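Local coordinates for N5-carboxyaminoimidazole ribonucleotide synthetase (Staphylococcus aureus subsp. aureus, PDB 3ORR), which catalyses the ATP-dependent carboxylation of 5-aminoimidazole ribonucleotide with bicarbonate to N5-carboxyaminoimidazole ribonucleotide in purine biosynthesis, at residues 196-201 with 253-258; 208-213 with 279-284. All coordinates share one frame; numbering follows the deposited sequence.

Contact 1 of 2, residues 196-201 with 253-258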
loop_
_atom_site.group_PDB
_atom_site.type_symbol
_atom_site.label_atom_id
_atom_site.label_comp_id
_atom_site.label_asym_id
_atom_site.label_seq_id
_atom_site.Cartn_x
_atom_site.Cartn_y
_atom_site.Cartn_z
ATOM N N SER A 196 -3.974 -11.809 -20.078
ATOM C CA SER A 196 -3.949 -10.355 -20.175
ATOM C C SER A 196 -2.569 -9.772 -19.873
ATOM O O SER A 196 -1.777 -10.341 -19.120
ATOM C CB SER A 196 -5.017 -9.711 -19.275
ATOM O OG SER A 196 -4.673 -9.761 -17.888
ATOM N N LEU A 197 -2.297 -8.622 -20.470
ATOM C CA LEU A 197 -1.056 -7.918 -20.251
ATOM C C LEU A 197 -1.363 -6.502 -19.725
ATOM O O LEU A 197 -2.033 -5.710 -20.368
ATOM C CB LEU A 197 -0.272 -7.861 -21.554
ATOM C CG LEU A 197 1.208 -7.645 -21.559
ATOM C CD1 LEU A 197 1.901 -8.565 -20.590
ATOM C CD2 LEU A 197 1.732 -7.917 -22.981
ATOM N N THR A 198 -0.890 -6.225 -18.520
ATOM C CA THR A 198 -1.053 -4.923 -17.901
ATOM C C THR A 198 0.221 -4.166 -18.235
ATOM O O THR A 198 1.310 -4.729 -18.175
ATOM C CB THR A 198 -1.232 -5.069 -16.391
ATOM O OG1 THR A 198 -2.560 -5.575 -16.134
ATOM C CG2 THR A 198 -1.001 -3.736 -15.725
ATOM N N VAL A 199 0.072 -2.904 -18.612
ATOM C CA VAL A 199 1.151 -2.156 -19.223
ATOM C C VAL A 199 1.065 -0.727 -18.732
ATOM O O VAL A 199 -0.036 -0.220 -18.483
ATOM C CB VAL A 199 1.034 -2.184 -20.782
ATOM C CG1 VAL A 199 2.190 -1.457 -21.446
ATOM C CG2 VAL A 199 0.969 -3.636 -21.280
ATOM N N THR A 200 2.225 -0.080 -18.580
ATOM C CA THR A 200 2.212 1.330 -18.210
ATOM C C THR A 200 3.103 2.104 -19.187
ATOM O O THR A 200 4.275 1.725 -19.492
ATOM C CB THR A 200 2.735 1.592 -16.767
ATOM O OG1 THR A 200 2.021 0.772 -15.815
ATOM C CG2 THR A 200 2.486 3.025 -16.411
ATOM N N ARG A 201 2.545 3.193 -19.670
ATOM C CA ARG A 201 3.241 3.992 -20.636
ATOM C C ARG A 201 3.359 5.406 -20.071
ATOM O O ARG A 201 2.386 5.950 -19.488
ATOM C CB ARG A 201 2.458 3.890 -21.967
ATOM C CG ARG A 201 2.964 4.745 -23.087
ATOM C CD ARG A 201 2.711 4.161 -24.506
ATOM N NE ARG A 201 3.548 4.986 -25.369
ATOM C CZ ARG A 201 3.313 6.262 -25.645
ATOM N NH1 ARG A 201 2.204 6.847 -25.194
ATOM N NH2 ARG A 201 4.156 6.937 -26.428
ATOM N N THR A 253 -1.523 3.399 -16.841
ATOM C CA THR A 253 -1.673 1.977 -16.962
ATOM C C THR A 253 -2.852 1.609 -17.832
ATOM O O THR A 253 -3.969 2.139 -17.662
ATOM C CB THR A 253 -1.859 1.332 -15.567
ATOM O OG1 THR A 253 -0.609 1.336 -14.917
ATOM C CG2 THR A 253 -2.329 -0.138 -15.682
ATOM N N PHE A 254 -2.606 0.697 -18.756
ATOM C CA PHE A 254 -3.695 0.108 -19.525
ATOM C C PHE A 254 -3.535 -1.383 -19.564
ATOM O O PHE A 254 -2.472 -1.891 -19.176
ATOM C CB PHE A 254 -3.804 0.696 -20.935
ATOM C CG PHE A 254 -2.621 0.501 -21.753
ATOM C CD1 PHE A 254 -1.430 1.143 -21.436
ATOM C CD2 PHE A 254 -2.669 -0.317 -22.868
ATOM C CE1 PHE A 254 -0.284 0.957 -22.240
ATOM C CE2 PHE A 254 -1.519 -0.497 -23.687
ATOM C CZ PHE A 254 -0.340 0.121 -23.352
ATOM N N THR A 255 -4.603 -2.083 -19.949
ATOM C CA THR A 255 -4.567 -3.546 -19.967
ATOM C C THR A 255 -5.103 -4.040 -21.285
ATOM O O THR A 255 -6.080 -3.478 -21.796
ATOM C CB THR A 255 -5.385 -4.139 -18.799
ATOM O OG1 THR A 255 -4.944 -3.546 -17.575
ATOM C CG2 THR A 255 -5.188 -5.621 -18.674
ATOM N N VAL A 256 -4.474 -5.084 -21.829
ATOM C CA VAL A 256 -4.963 -5.725 -23.035
ATOM C C VAL A 256 -5.325 -7.160 -22.734
ATOM O O VAL A 256 -4.470 -7.915 -22.295
ATOM C CB VAL A 256 -3.922 -5.664 -24.186
ATOM C CG1 VAL A 256 -4.447 -6.390 -25.434
ATOM C CG2 VAL A 256 -3.634 -4.209 -24.540
ATOM N N GLU A 257 -6.591 -7.530 -22.973
ATOM C CA GLU A 257 -7.053 -8.928 -22.771
ATOM C C GLU A 257 -7.009 -9.734 -24.057
ATOM O O GLU A 257 -7.259 -9.190 -25.146
ATOM C CB GLU A 257 -8.450 -9.013 -22.173
ATOM C CG GLU A 257 -8.578 -8.239 -20.857
ATOM C CD GLU A 257 -9.888 -8.475 -20.196
ATOM O OE1 GLU A 257 -10.761 -7.582 -20.203
ATOM O OE2 GLU A 257 -10.060 -9.578 -19.667
ATOM N N PHE A 258 -6.700 -11.025 -23.903
ATOM C CA PHE A 258 -6.417 -11.922 -25.040
ATOM C C PHE A 258 -7.200 -13.216 -24.944
ATOM O O PHE A 258 -7.476 -13.694 -23.855
ATOM C CB PHE A 258 -4.919 -12.265 -25.086
ATOM C CG PHE A 258 -4.048 -11.129 -25.472
ATOM C CD1 PHE A 258 -3.846 -10.798 -26.819
ATOM C CD2 PHE A 258 -3.424 -10.357 -24.493
ATOM C CE1 PHE A 258 -3.014 -9.724 -27.190
ATOM C CE2 PHE A 258 -2.597 -9.275 -24.822
ATOM C CZ PHE A 258 -2.378 -8.953 -26.178
#
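Strands 191-201 and 252-261 run side by side in the large antiparallel sheet of the ATP-grasp fold, and Leu197 and Val199 pair there with Val256 and Phe254 as two successive hydrogen-bonded pairs. The axes of segments 196-201 and 253-258 approach to 4.5 Å, with their directions 151° apart. Leu197 N reaches Val256 O at 2.9 Å, and the return bond from Val256 N to Leu197 O is equally long. In the next pair, Val199 N meets Phe254 O at 2.8 Å and Phe254 N returns to Val199 O at 2.7 Å.

The two sheet faces differ in character. On one, Phe254 swings its ring over Val199: with chi1 at 61°, CG sits between the backbone N and carbonyl carbon, and the ring turns toward the neighbouring strand. Val199 CB lies over the ring, 4.0 Å from its centroid, in a CH-pi contact offset toward the rim, while CG1 packs against CZ. The edge of the Phe258 ring faces Leu197 CB, and helix 234-247 packs on this apolar side against Leu197, Phe254 and Phe258.

The other face carries Ser196, Thr198 and Thr200 opposite Glu257, Thr255 and Thr253 in non-hydrogen-bonded pairs. Ser196 OG bonds to Gln213, Asn215 and Ser278, and the Glu257 side chain comes close to those of His217 and Glu270, which probably bind ATP. Thr200 OG1 lies 2.8 Å from Thr253 OG1 and bonds Thr293 OG1. Thr198 OG1 bonds Gln213 OE1 and, weakly, Thr255 OG1, while its methyl CG2 meets Thr253 CG2 at 3.8 Å.

Contact 2 of 2, residues 208-213 with 279-284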
loop_
_atom_site.group_PDB
_atom_site.type_symbol
_atom_site.label_atom_id
_atom_site.label_comp_id
_atom_site.label_asym_id
_atom_site.label_seq_id
_atom_site.Cartn_x
_atom_site.Cartn_y
_atom_site.Cartn_z
ATOM N N THR A 208 6.502 0.039 -19.761
ATOM C CA THR A 208 6.886 -1.089 -18.911
ATOM C C THR A 208 5.756 -2.111 -18.855
ATOM O O THR A 208 4.567 -1.774 -18.853
ATOM C CB THR A 208 7.249 -0.595 -17.506
ATOM O OG1 THR A 208 8.206 0.465 -17.663
ATOM C CG2 THR A 208 7.907 -1.688 -16.645
ATOM N N PHE A 209 6.154 -3.372 -18.794
ATOM C CA PHE A 209 5.242 -4.473 -18.864
ATOM C C PHE A 209 5.105 -5.228 -17.535
ATOM O O PHE A 209 6.103 -5.550 -16.888
ATOM C CB PHE A 209 5.743 -5.392 -19.961
ATOM C CG PHE A 209 5.495 -4.861 -21.337
ATOM C CD1 PHE A 209 4.231 -4.969 -21.915
ATOM C CD2 PHE A 209 6.527 -4.268 -22.064
ATOM C CE1 PHE A 209 3.983 -4.483 -23.209
ATOM C CE2 PHE A 209 6.306 -3.781 -23.358
ATOM C CZ PHE A 209 5.027 -3.900 -23.931
ATOM N N PHE A 210 3.883 -5.528 -17.109
ATOM C CA PHE A 210 3.753 -6.399 -15.929
ATOM C C PHE A 210 3.814 -7.881 -16.391
ATOM O O PHE A 210 3.760 -8.143 -17.593
ATOM C CB PHE A 210 2.467 -6.092 -15.155
ATOM C CG PHE A 210 2.572 -4.852 -14.271
ATOM C CD1 PHE A 210 2.470 -3.574 -14.802
ATOM C CD2 PHE A 210 2.826 -4.976 -12.911
ATOM C CE1 PHE A 210 2.604 -2.423 -13.942
ATOM C CE2 PHE A 210 2.922 -3.868 -12.082
ATOM C CZ PHE A 210 2.818 -2.587 -12.599
ATOM N N PRO A 211 3.928 -8.840 -15.437
ATOM C CA PRO A 211 3.913 -10.264 -15.790
ATOM C C PRO A 211 2.612 -10.683 -16.441
ATOM O O PRO A 211 1.528 -10.335 -15.958
ATOM C CB PRO A 211 4.099 -10.981 -14.443
ATOM C CG PRO A 211 4.784 -9.891 -13.534
ATOM C CD PRO A 211 4.227 -8.607 -14.009
ATOM N N LEU A 212 2.710 -11.447 -17.523
ATOM C CA LEU A 212 1.527 -11.931 -18.201
ATOM C C LEU A 212 0.623 -12.627 -17.197
ATOM O O LEU A 212 1.068 -13.430 -16.397
ATOM C CB LEU A 212 1.924 -12.902 -19.311
ATOM C CG LEU A 212 0.810 -13.388 -20.234
ATOM C CD1 LEU A 212 0.164 -12.222 -21.022
ATOM C CD2 LEU A 212 1.393 -14.506 -21.174
ATOM N N GLN A 213 -0.655 -12.297 -17.234
ATOM C CA GLN A 213 -1.604 -12.808 -16.259
ATOM C C GLN A 213 -2.586 -13.812 -16.952
ATOM O O GLN A 213 -2.984 -13.626 -18.107
ATOM C CB GLN A 213 -2.382 -11.646 -15.679
ATOM C CG GLN A 213 -1.494 -10.628 -14.931
ATOM C CD GLN A 213 -1.717 -9.165 -15.365
ATOM O OE1 GLN A 213 -2.723 -8.803 -16.023
ATOM N NE2 GLN A 213 -0.785 -8.323 -14.983
ATOM N N GLY A 279 -5.196 -6.870 -12.869
ATOM C CA GLY A 279 -3.895 -6.353 -12.416
ATOM C C GLY A 279 -3.693 -6.157 -10.903
ATOM O O GLY A 279 -2.579 -5.760 -10.432
ATOM N N HIS A 280 -4.732 -6.450 -10.112
ATOM C CA HIS A 280 -4.658 -6.164 -8.678
ATOM C C HIS A 280 -3.612 -6.968 -7.922
ATOM O O HIS A 280 -2.983 -6.449 -6.969
ATOM C CB HIS A 280 -6.006 -6.325 -8.040
ATOM C CG HIS A 280 -7.041 -5.375 -8.584
ATOM N ND1 HIS A 280 -8.396 -5.583 -8.422
ATOM C CD2 HIS A 280 -6.917 -4.230 -9.278
ATOM C CE1 HIS A 280 -9.062 -4.572 -8.956
ATOM N NE2 HIS A 280 -8.182 -3.733 -9.473
ATOM N N TYR A 281 -3.350 -8.189 -8.399
ATOM C CA TYR A 281 -2.379 -9.072 -7.774
ATOM C C TYR A 281 -1.051 -8.325 -7.526
ATOM O O TYR A 281 -0.308 -8.637 -6.609
ATOM C CB TYR A 281 -2.134 -10.307 -8.661
ATOM C CG TYR A 281 -1.278 -9.964 -9.848
ATOM C CD1 TYR A 281 -1.850 -9.477 -11.013
ATOM C CD2 TYR A 281 0.096 -10.055 -9.786
ATOM C CE1 TYR A 281 -1.071 -9.084 -12.079
ATOM C CE2 TYR A 281 0.882 -9.676 -10.843
ATOM C CZ TYR A 281 0.283 -9.174 -11.995
ATOM O OH TYR A 281 1.044 -8.781 -13.093
ATOM N N SER A 282 -0.733 -7.390 -8.401
ATOM C CA SER A 282 0.581 -6.742 -8.426
ATOM C C SER A 282 0.926 -5.958 -7.150
ATOM O O SER A 282 2.114 -5.734 -6.835
ATOM C CB SER A 282 0.669 -5.823 -9.656
ATOM O OG SER A 282 -0.244 -4.750 -9.527
ATOM N N ILE A 283 -0.100 -5.506 -6.434
ATOM C CA ILE A 283 0.090 -4.823 -5.126
ATOM C C ILE A 283 0.951 -5.694 -4.190
ATOM O O ILE A 283 1.870 -5.211 -3.585
ATOM C CB ILE A 283 -1.254 -4.455 -4.481
ATOM C CG1 ILE A 283 -1.945 -3.341 -5.298
ATOM C CG2 ILE A 283 -1.065 -3.939 -3.053
ATOM C CD1 ILE A 283 -3.344 -3.067 -4.938
ATOM N N GLU A 284 0.685 -6.996 -4.116
ATOM C CA GLU A 284 1.435 -7.849 -3.167
ATOM C C GLU A 284 2.589 -8.567 -3.829
ATOM O O GLU A 284 3.655 -8.679 -3.239
ATOM C CB GLU A 284 0.530 -8.905 -2.525
ATOM C CG GLU A 284 -0.380 -8.359 -1.396
ATOM C CD GLU A 284 -1.638 -7.685 -1.943
ATOM O OE1 GLU A 284 -2.037 -7.926 -3.103
ATOM O OE2 GLU A 284 -2.230 -6.876 -1.220
#
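Tyr281 reaches across to Gln213 with its phenol oxygen, and these two residues account for more than half of the surface buried here. Gln213 NE2 donates to Tyr281 OH over 2.7 Å with an N-H...O angle of 156°. The hydroxyl lies near the plane of the amide, and the amide nitrogen in turn sits at the ring edge, near the ring plane; the two planes are nevertheless turned 63° apart. A bend at chi2 (129°) brings the amide round to the phenol, with CG and CD both 3.3 Å from Tyr281 CE1. The adjoining strand engages OE1, and bonds at both ends should fix which way the amide is flipped.

Carbons of Phe210 and Pro211 lie beside the same phenol oxygen: Phe210 CB is 3.7 Å from Tyr281 OH, and Pro211 CD comes to 3.3 Å from it. Farther out, Phe210 CE2 packs on Ser282 CB at 3.8 Å. Ser282 is itself tied back by OG, which donates to Gly279 O over 2.7 Å, nearly straight on to that carbonyl; Ser282 N uses the same acceptor. Val227 of the next strand also touches Tyr281. Within the ATP-grasp fold, the contact thus fastens residues 279-282, at the beginning of the short helix region, to the irregular break in strand 207-218.

Overall arrangement
Contacts 1 and 2 are adjacent parts of one buried region, their centres about 9 Å apart, because strands 191-201 and 207-218 follow each other in the chain and are neighbours in the same sheet. Backbone pairs join them at both ends: Thr200 O lies 2.8 Å from Thr208 N, and Ser196 N lies 2.9 Å from Gln213 O. OE1 of Gln213 bonds the strand of contact 1, while NE2 holds the tyrosine of contact 2. Contact 1 comes nearer the probable ATP site: Glu257 lies about 4 Å from His217 and from Glu270, side chain to side chain, whereas the Gln213 side chain in contact 2 is about 9 Å from that of Glu194.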